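Local structure of techylectin-5A (Tachypleus tridentatus, 1JC9) at residues A[59-65]-A[77-83]; A[106-112]-A[192-197]; A[200-206]-A[216-220]. The protein binds acetyl-group-containing substances on cell surfaces as a secreted innate-immunity lectin and agglutinates human erythrocytes and bacteria. All blocks are in the same frame, centred on the assembly; numbering follows the deposited sequence.

Contact 1 of 3, residues A[59-65]-A[77-83]; sequences SSGGYRI and NVYCDME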
# COMPACT_ATOMS: atom_id res chain seq x y z
N SER A 59 2.20 21.85 -3.86
CA SER A 59 2.83 21.38 -2.63
C SER A 59 2.23 20.10 -2.07
O SER A 59 1.01 19.87 -2.12
CB SER A 59 2.79 22.48 -1.57
OG SER A 59 1.46 22.87 -1.29
N SER A 60 3.10 19.25 -1.53
CA SER A 60 2.68 17.99 -0.95
C SER A 60 1.91 18.25 0.33
O SER A 60 2.16 19.24 1.02
CB SER A 60 3.90 17.11 -0.66
OG SER A 60 4.55 16.74 -1.86
N GLY A 61 0.97 17.37 0.65
CA GLY A 61 0.19 17.54 1.86
C GLY A 61 -1.21 16.96 1.76
O GLY A 61 -1.54 16.29 0.78
N GLY A 62 -2.03 17.23 2.77
CA GLY A 62 -3.39 16.73 2.77
C GLY A 62 -4.34 17.59 1.97
O GLY A 62 -4.32 18.82 2.07
N TYR A 63 -5.18 16.94 1.16
CA TYR A 63 -6.17 17.62 0.34
C TYR A 63 -7.46 16.83 0.38
O TYR A 63 -7.45 15.61 0.58
CB TYR A 63 -5.71 17.68 -1.12
CG TYR A 63 -4.55 18.59 -1.40
CD1 TYR A 63 -4.75 19.91 -1.81
CD2 TYR A 63 -3.24 18.13 -1.27
CE1 TYR A 63 -3.67 20.75 -2.10
CE2 TYR A 63 -2.15 18.96 -1.55
CZ TYR A 63 -2.38 20.27 -1.97
OH TYR A 63 -1.30 21.08 -2.26
N ARG A 64 -8.58 17.52 0.19
CA ARG A 64 -9.88 16.88 0.17
C ARG A 64 -10.18 16.57 -1.29
O ARG A 64 -10.02 17.43 -2.16
CB ARG A 64 -10.94 17.82 0.74
CG ARG A 64 -12.33 17.20 0.83
CD ARG A 64 -13.37 18.21 1.30
NE ARG A 64 -14.70 17.61 1.39
CZ ARG A 64 -15.83 18.30 1.53
NH1 ARG A 64 -15.79 19.63 1.61
NH2 ARG A 64 -16.99 17.67 1.61
N ILE A 65 -10.60 15.35 -1.57
CA ILE A 65 -10.92 14.98 -2.94
C ILE A 65 -12.34 14.43 -3.04
O ILE A 65 -12.93 14.00 -2.05
CB ILE A 65 -9.95 13.91 -3.49
CG1 ILE A 65 -9.97 12.66 -2.62
CG2 ILE A 65 -8.55 14.49 -3.57
CD1 ILE A 65 -9.31 11.45 -3.27
N ASN A 77 -9.91 12.89 2.74
CA ASN A 77 -8.70 13.67 2.89
C ASN A 77 -7.60 12.68 2.57
O ASN A 77 -7.49 11.63 3.21
CB ASN A 77 -8.52 14.17 4.33
CG ASN A 77 -9.29 15.44 4.61
OD1 ASN A 77 -9.28 16.37 3.81
ND2 ASN A 77 -9.95 15.49 5.76
N VAL A 78 -6.81 12.98 1.55
CA VAL A 78 -5.72 12.10 1.17
C VAL A 78 -4.41 12.86 1.17
O VAL A 78 -4.40 14.09 1.09
CB VAL A 78 -5.94 11.50 -0.24
CG1 VAL A 78 -7.22 10.68 -0.26
CG2 VAL A 78 -6.01 12.62 -1.28
N TYR A 79 -3.31 12.13 1.26
CA TYR A 79 -2.02 12.78 1.22
C TYR A 79 -1.52 12.73 -0.21
O TYR A 79 -1.48 11.66 -0.83
CB TYR A 79 -1.01 12.10 2.14
CG TYR A 79 0.27 12.89 2.24
CD1 TYR A 79 1.25 12.80 1.24
CD2 TYR A 79 0.49 13.76 3.31
CE1 TYR A 79 2.41 13.57 1.31
CE2 TYR A 79 1.65 14.52 3.38
CZ TYR A 79 2.60 14.43 2.38
OH TYR A 79 3.74 15.20 2.46
N CYS A 80 -1.17 13.89 -0.74
CA CYS A 80 -0.67 13.99 -2.10
C CYS A 80 0.84 14.21 -2.13
O CYS A 80 1.34 15.15 -1.52
CB CYS A 80 -1.34 15.15 -2.83
SG CYS A 80 -3.14 15.01 -3.10
N ASP A 81 1.54 13.33 -2.83
CA ASP A 81 2.99 13.47 -2.99
C ASP A 81 3.12 14.21 -4.31
O ASP A 81 2.87 13.65 -5.38
CB ASP A 81 3.64 12.09 -3.09
CG ASP A 81 5.11 12.16 -3.49
OD1 ASP A 81 5.60 13.27 -3.83
OD2 ASP A 81 5.77 11.10 -3.49
N MET A 82 3.49 15.49 -4.24
CA MET A 82 3.62 16.30 -5.45
C MET A 82 5.07 16.47 -5.90
O MET A 82 5.36 17.26 -6.79
CB MET A 82 3.01 17.69 -5.22
CG MET A 82 1.55 17.65 -4.78
SD MET A 82 0.55 16.73 -5.96
CE MET A 82 -0.90 17.79 -6.05
N GLU A 83 5.98 15.70 -5.29
CA GLU A 83 7.39 15.82 -5.63
C GLU A 83 7.98 14.69 -6.46
O GLU A 83 8.70 14.93 -7.42
CB GLU A 83 8.19 16.00 -4.34
CG GLU A 83 7.95 17.35 -3.67
CD GLU A 83 8.31 17.34 -2.20
OE1 GLU A 83 9.43 16.90 -1.86
OE2 GLU A 83 7.47 17.77 -1.38
O HOH W 1 5.79 20.00 -1.55
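Strands 61-65 and 76-81 pair antiparallel at the edge of the sheet in this fibrinogen-like domain. G61 with C80 and Y63 with V78 are the hydrogen-bonded pairs. The bond from C80 N to G61 O is nearly straight (2.9 Å, 175°). On one face of the strand pair Y79 holds CG anti to the backbone N (chi1 -172°). This brings its ring back over G61, with G61 CA 4.1 Å from the ring centroid, a CH-pi contact. The other face carries Y63, V78 and C80. There Y63 CD2 touches C80 SG at 3.6 Å, with the sulfur oblique to the ring. I65 CD1 meets V78 CG1 at 3.7 Å, the two side chains crossing at about a right angle. C80 is also disulfide-bonded to C49, which ties the strand pair to helix 49-54. Beyond the strand end, S60 OG accepts from M82 N (2.9 Å) and donates to E83 OE2, which it meets from above the carboxylate plane. A water joins S60 N to the same E83 oxygen. One hydroxyl, both acceptor and donor, thus ties 59-65 to the chain just past the strand, where E83 N and D81 OD1 close an Asx turn.

Contact 2 of 3, residues A[106-112]-A[192-197]; sequences YKPWKNY and FSTIDK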
# COMPACT_ATOMS: atom_id res chain seq x y z
N TYR A 106 -1.02 -4.65 12.91
CA TYR A 106 -1.52 -5.99 13.22
C TYR A 106 -2.99 -5.81 13.61
O TYR A 106 -3.35 -5.96 14.77
CB TYR A 106 -0.72 -6.57 14.38
CG TYR A 106 -1.02 -8.02 14.69
CD1 TYR A 106 -0.69 -9.02 13.77
CD2 TYR A 106 -1.61 -8.40 15.89
CE1 TYR A 106 -0.95 -10.36 14.05
CE2 TYR A 106 -1.87 -9.74 16.17
CZ TYR A 106 -1.54 -10.71 15.24
OH TYR A 106 -1.80 -12.04 15.50
N LYS A 107 -3.84 -5.50 12.63
CA LYS A 107 -5.26 -5.27 12.89
C LYS A 107 -6.17 -6.18 12.09
O LYS A 107 -5.77 -6.75 11.08
CB LYS A 107 -5.62 -3.81 12.58
CG LYS A 107 -4.86 -2.78 13.41
CD LYS A 107 -5.51 -1.41 13.27
CE LYS A 107 -4.71 -0.32 13.96
NZ LYS A 107 -4.43 -0.65 15.38
N PRO A 108 -7.44 -6.32 12.53
CA PRO A 108 -8.43 -7.17 11.87
C PRO A 108 -9.06 -6.58 10.60
O PRO A 108 -8.84 -5.42 10.26
CB PRO A 108 -9.47 -7.39 12.96
CG PRO A 108 -9.46 -6.07 13.66
CD PRO A 108 -7.97 -5.79 13.80
N TRP A 109 -9.85 -7.41 9.92
CA TRP A 109 -10.53 -7.06 8.68
C TRP A 109 -11.25 -5.72 8.70
O TRP A 109 -11.12 -4.93 7.76
CB TRP A 109 -11.52 -8.18 8.33
CG TRP A 109 -12.18 -8.03 6.99
CD1 TRP A 109 -13.37 -7.40 6.72
CD2 TRP A 109 -11.71 -8.55 5.74
NE1 TRP A 109 -13.66 -7.51 5.38
CE2 TRP A 109 -12.66 -8.21 4.76
CE3 TRP A 109 -10.57 -9.28 5.36
CZ2 TRP A 109 -12.51 -8.56 3.41
CZ3 TRP A 109 -10.43 -9.63 4.02
CH2 TRP A 109 -11.39 -9.28 3.07
N LYS A 110 -12.02 -5.46 9.75
CA LYS A 110 -12.76 -4.20 9.84
C LYS A 110 -11.86 -2.97 9.73
O LYS A 110 -12.21 -2.00 9.06
CB LYS A 110 -13.55 -4.14 11.15
CG LYS A 110 -14.35 -2.85 11.29
CD LYS A 110 -15.18 -2.81 12.56
CE LYS A 110 -15.99 -1.52 12.63
NZ LYS A 110 -16.85 -1.47 13.85
N ASN A 111 -10.71 -3.01 10.39
CA ASN A 111 -9.79 -1.88 10.36
C ASN A 111 -9.19 -1.68 8.97
O ASN A 111 -9.04 -0.55 8.50
CB ASN A 111 -8.68 -2.08 11.39
CG ASN A 111 -9.19 -1.98 12.81
OD1 ASN A 111 -9.61 -0.90 13.25
ND2 ASN A 111 -9.17 -3.09 13.54
N TYR A 112 -8.84 -2.78 8.31
CA TYR A 112 -8.28 -2.69 6.97
C TYR A 112 -9.33 -2.27 5.96
O TYR A 112 -9.02 -1.65 4.94
CB TYR A 112 -7.64 -4.02 6.58
CG TYR A 112 -6.18 -4.09 6.99
CD1 TYR A 112 -5.21 -3.43 6.23
CD2 TYR A 112 -5.79 -4.74 8.15
CE1 TYR A 112 -3.87 -3.42 6.63
CE2 TYR A 112 -4.45 -4.73 8.56
CZ TYR A 112 -3.50 -4.07 7.80
OH TYR A 112 -2.18 -4.03 8.20
N PHE A 192 -7.41 -10.70 -0.14
CA PHE A 192 -6.77 -9.97 0.94
C PHE A 192 -7.02 -10.82 2.19
O PHE A 192 -8.10 -11.39 2.34
CB PHE A 192 -7.44 -8.61 1.12
CG PHE A 192 -6.64 -7.65 1.96
CD1 PHE A 192 -5.56 -6.96 1.41
CD2 PHE A 192 -6.97 -7.43 3.29
CE1 PHE A 192 -4.82 -6.06 2.17
CE2 PHE A 192 -6.23 -6.54 4.07
CZ PHE A 192 -5.15 -5.85 3.51
N SER A 193 -6.03 -10.92 3.07
CA SER A 193 -6.19 -11.69 4.31
C SER A 193 -5.79 -10.85 5.51
O SER A 193 -4.96 -9.94 5.41
CB SER A 193 -5.33 -12.96 4.29
OG SER A 193 -5.79 -13.90 3.35
N THR A 194 -6.38 -11.15 6.66
CA THR A 194 -6.08 -10.46 7.91
C THR A 194 -6.01 -11.50 9.02
O THR A 194 -6.38 -12.66 8.82
CB THR A 194 -7.15 -9.41 8.25
OG1 THR A 194 -8.45 -10.02 8.23
CG2 THR A 194 -7.12 -8.26 7.24
N ILE A 195 -5.55 -11.09 10.20
CA ILE A 195 -5.43 -12.00 11.32
C ILE A 195 -6.71 -12.76 11.64
O ILE A 195 -6.65 -13.89 12.14
CB ILE A 195 -4.96 -11.26 12.58
CG1 ILE A 195 -5.93 -10.12 12.91
CG2 ILE A 195 -3.56 -10.71 12.36
CD1 ILE A 195 -5.51 -9.31 14.12
N ASP A 196 -7.86 -12.16 11.36
CA ASP A 196 -9.13 -12.81 11.65
C ASP A 196 -9.82 -13.42 10.43
O ASP A 196 -10.92 -13.97 10.55
CB ASP A 196 -10.07 -11.82 12.35
CG ASP A 196 -10.43 -10.62 11.48
OD1 ASP A 196 -9.55 -10.12 10.75
OD2 ASP A 196 -11.60 -10.17 11.53
N LYS A 197 -9.19 -13.35 9.26
CA LYS A 197 -9.78 -13.93 8.06
C LYS A 197 -8.75 -14.47 7.09
O LYS A 197 -8.10 -13.72 6.36
CB LYS A 197 -10.67 -12.90 7.36
CG LYS A 197 -11.90 -12.52 8.17
CD LYS A 197 -12.89 -11.71 7.37
CE LYS A 197 -14.14 -11.42 8.19
NZ LYS A 197 -15.11 -10.57 7.43
O HOH W 2 -4.39 -8.52 9.87
O HOH W 3 -12.78 -7.71 11.71
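W109 and K197 cross at about a right angle, with the lysine chain laid over one face of the indole. K197 NZ sits 3.9 Å from the centroid of the five-membered ring and 18° off its normal, a cation-pi contact. K197 CD covers the same ring in a CH-pi contact. The chain reaches this far because it is extended beyond CG. T194 OG1 and F192 O come to the indole edge instead, near its plane. The indole NE1 donates to E165.

F192 turns its ring edge toward Y112, and F192 CZ touches Y112 CD1 at 3.6 Å. The planes are 55° apart, neither stacked nor edge-to-face. T194 CG2 lies against Y112 CD2 at 3.9 Å.

T194 to K197 form a type I beta turn, and this loop leads on to the calcium ligand D198. From the turn, D196 reaches the start of helix 109-114 with its carboxylate. D196 CG stands between its own backbone N and carbonyl carbon (chi1 63°), and this turns OD1 to W109 N at 2.9 Å. T194 OG1 donates to the same oxygen at 2.8 Å. Both donors come on the syn side, out of the carboxylate plane. OD2 accepts from a water that also takes the K110 N-H.

A carboxylate thus serves the first N-H groups of the helix, one directly and one through water. Its negative charge would probably interact well with the positive end of the helix dipole, while the T194 hydroxyl holds it in position.

Contact 3 of 3, residues A[200-206]-A[216-220]; sequences DTHETHC and YDRCH. With CA (calcium ion), chain C; NAG (2-acetamido-2-deoxy-beta-D-glucopyranose), chain B.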
# COMPACT_ATOMS: atom_id res chain seq x y z
N ASP A 200 -5.92 -16.90 2.13
CA ASP A 200 -4.75 -17.24 1.32
C ASP A 200 -4.82 -18.66 0.75
O ASP A 200 -5.82 -19.36 0.93
CB ASP A 200 -3.46 -17.05 2.15
CG ASP A 200 -3.38 -17.99 3.34
OD1 ASP A 200 -3.14 -17.50 4.46
OD2 ASP A 200 -3.54 -19.22 3.15
N THR A 201 -3.78 -19.08 0.04
CA THR A 201 -3.75 -20.41 -0.56
C THR A 201 -2.73 -21.32 0.11
O THR A 201 -2.12 -22.16 -0.55
CB THR A 201 -3.42 -20.33 -2.06
OG1 THR A 201 -2.09 -19.81 -2.22
CG2 THR A 201 -4.40 -19.42 -2.77
N HIS A 202 -2.56 -21.15 1.41
CA HIS A 202 -1.61 -21.95 2.16
C HIS A 202 -2.36 -22.72 3.26
O HIS A 202 -3.44 -22.31 3.68
CB HIS A 202 -0.54 -21.05 2.77
CG HIS A 202 0.64 -21.78 3.33
ND1 HIS A 202 0.58 -22.50 4.50
CD2 HIS A 202 1.91 -21.90 2.89
CE1 HIS A 202 1.76 -23.03 4.75
NE2 HIS A 202 2.59 -22.68 3.79
N GLU A 203 -1.78 -23.83 3.69
CA GLU A 203 -2.37 -24.65 4.74
C GLU A 203 -2.45 -23.86 6.04
O GLU A 203 -3.39 -24.01 6.82
CB GLU A 203 -1.54 -25.92 4.97
CG GLU A 203 -1.39 -26.80 3.74
CD GLU A 203 -0.69 -26.10 2.59
OE1 GLU A 203 0.44 -25.61 2.79
OE2 GLU A 203 -1.28 -26.04 1.48
N THR A 204 -1.46 -23.01 6.27
CA THR A 204 -1.41 -22.20 7.48
C THR A 204 -2.13 -20.87 7.31
O THR A 204 -2.72 -20.59 6.26
CB THR A 204 0.04 -21.91 7.88
OG1 THR A 204 0.67 -21.11 6.87
CG2 THR A 204 0.82 -23.20 8.05
N HIS A 205 -2.08 -20.06 8.36
CA HIS A 205 -2.70 -18.75 8.39
C HIS A 205 -1.57 -17.74 8.18
O HIS A 205 -0.91 -17.31 9.13
CB HIS A 205 -3.34 -18.53 9.77
CG HIS A 205 -4.38 -17.45 9.80
ND1 HIS A 205 -4.26 -16.27 9.09
CD2 HIS A 205 -5.54 -17.35 10.49
CE1 HIS A 205 -5.30 -15.50 9.34
NE2 HIS A 205 -6.09 -16.13 10.19
N CYS A 206 -1.33 -17.39 6.92
CA CYS A 206 -0.26 -16.45 6.57
C CYS A 206 -0.28 -15.16 7.38
O CYS A 206 0.76 -14.71 7.86
CB CYS A 206 -0.32 -16.11 5.09
SG CYS A 206 0.12 -17.43 3.91
N TYR A 216 -1.86 -12.13 0.74
CA TYR A 216 -1.00 -13.28 0.95
C TYR A 216 -1.24 -14.46 0.01
O TYR A 216 -2.38 -14.77 -0.34
CB TYR A 216 -1.11 -13.77 2.40
CG TYR A 216 -0.50 -12.83 3.41
CD1 TYR A 216 0.88 -12.58 3.41
CD2 TYR A 216 -1.27 -12.23 4.40
CE1 TYR A 216 1.46 -11.75 4.36
CE2 TYR A 216 -0.70 -11.40 5.36
CZ TYR A 216 0.67 -11.17 5.33
OH TYR A 216 1.26 -10.37 6.28
N ASP A 217 -0.14 -15.10 -0.37
CA ASP A 217 -0.16 -16.27 -1.26
C ASP A 217 0.25 -17.50 -0.46
O ASP A 217 -0.59 -18.15 0.16
CB ASP A 217 0.81 -16.06 -2.42
CG ASP A 217 0.81 -17.21 -3.40
OD1 ASP A 217 1.66 -17.21 -4.32
OD2 ASP A 217 -0.05 -18.12 -3.26
N ARG A 218 1.55 -17.80 -0.45
CA ARG A 218 2.10 -18.95 0.26
C ARG A 218 3.54 -18.74 0.76
O ARG A 218 4.39 -19.59 0.51
CB ARG A 218 2.13 -20.17 -0.66
CG ARG A 218 0.80 -20.80 -1.01
CD ARG A 218 1.01 -21.72 -2.22
NE ARG A 218 0.06 -22.82 -2.28
CZ ARG A 218 0.08 -23.87 -1.46
NH1 ARG A 218 1.00 -23.97 -0.51
NH2 ARG A 218 -0.82 -24.84 -1.60
N CYS A 219 3.83 -17.64 1.46
CA CYS A 219 2.87 -16.61 1.83
C CYS A 219 3.15 -15.26 1.16
O CYS A 219 2.21 -14.58 0.73
CB CYS A 219 2.88 -16.43 3.34
SG CYS A 219 2.08 -17.75 4.31
N HIS A 220 4.42 -14.87 1.08
CA HIS A 220 4.75 -13.58 0.48
C HIS A 220 6.20 -13.39 0.06
O HIS A 220 7.09 -14.17 0.42
CB HIS A 220 4.41 -12.45 1.45
CG HIS A 220 5.41 -12.29 2.56
ND1 HIS A 220 6.68 -11.81 2.34
CD2 HIS A 220 5.34 -12.58 3.88
CE1 HIS A 220 7.35 -11.81 3.48
NE2 HIS A 220 6.56 -12.27 4.43
CA CA C . -4.56 -20.45 4.89
C1 NAG B . 8.77 -18.51 0.23
C2 NAG B . 7.98 -18.70 1.60
C3 NAG B . 8.37 -20.10 2.21
C4 NAG B . 7.89 -21.13 1.21
C5 NAG B . 8.64 -20.89 -0.15
C6 NAG B . 8.19 -21.88 -1.23
C7 NAG B . 7.38 -16.72 2.85
C8 NAG B . 7.69 -15.59 3.80
N2 NAG B . 8.37 -17.63 2.53
O1 NAG B . 8.49 -17.24 -0.43
O3 NAG B . 7.68 -20.33 3.44
O4 NAG B . 8.21 -22.48 1.71
O5 NAG B . 8.39 -19.56 -0.70
O6 NAG B . 8.99 -21.48 -2.39
O7 NAG B . 6.22 -16.78 2.38
O HOH W 4 -6.07 -20.89 3.20
O HOH W 5 -5.69 -22.49 6.05
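C206 and C219 are joined by a disulfide (SG to SG 2.0 Å, chi3 -82°) that links the calcium loop to the sugar pocket. On the pocket side, C219 N and H220 N both donate to O7 of the N-acetylglucosamine, at 2.7 and 2.9 Å. The acetyl methyl, C8, lies over one face of the H220 ring, 3.6 Å above its plane and offset toward the rim. The calcium ion is bound by D200 OD2 (2.4 Å), H202 O, T204 O and two waters, and D198 adds to the site.

In the next shell, D200 CG stands between its backbone N and carbonyl carbon (chi1 64°), which turns OD2 to the calcium and to H202 N, an Asx turn. D200 OD1 accepts from C206 N. T204 N donates to H202 ND1 almost within the ring plane. R218 lays its guanidinium over the T201 carbonyl and makes a salt bridge to E203 OE2, NH2 at 3.3 Å, whose hydrogen bond is weak. Further out, H220 NE2 is hydrogen-bonded to A237 O. A calcium loop linked by a disulfide to a sugar pocket built on a cis peptide, here before C219, is typical of fibrinogen-related domains.

All three contacts lie in one fibrinogen C-terminal domain and follow one another along the chain. Contact 1 is remote from the sugar: its centre is about 34 Å from that of contact 3, across the chain's centre, and the nearest atoms are about 23 Å apart. It also stands clear of contact 2, with nearest atoms about 13 Å apart. Contacts 2 and 3 do touch, their centres about 14 Å apart. I195 O lies 3.0 Å from H205 NE2, and S193 CB packs against Y216 CD2. The chain runs from K197 through D198, a calcium ligand, straight into the calcium loop. Contact 2 therefore joins helix 109-114 to the region that carries the calcium and acetyl sites.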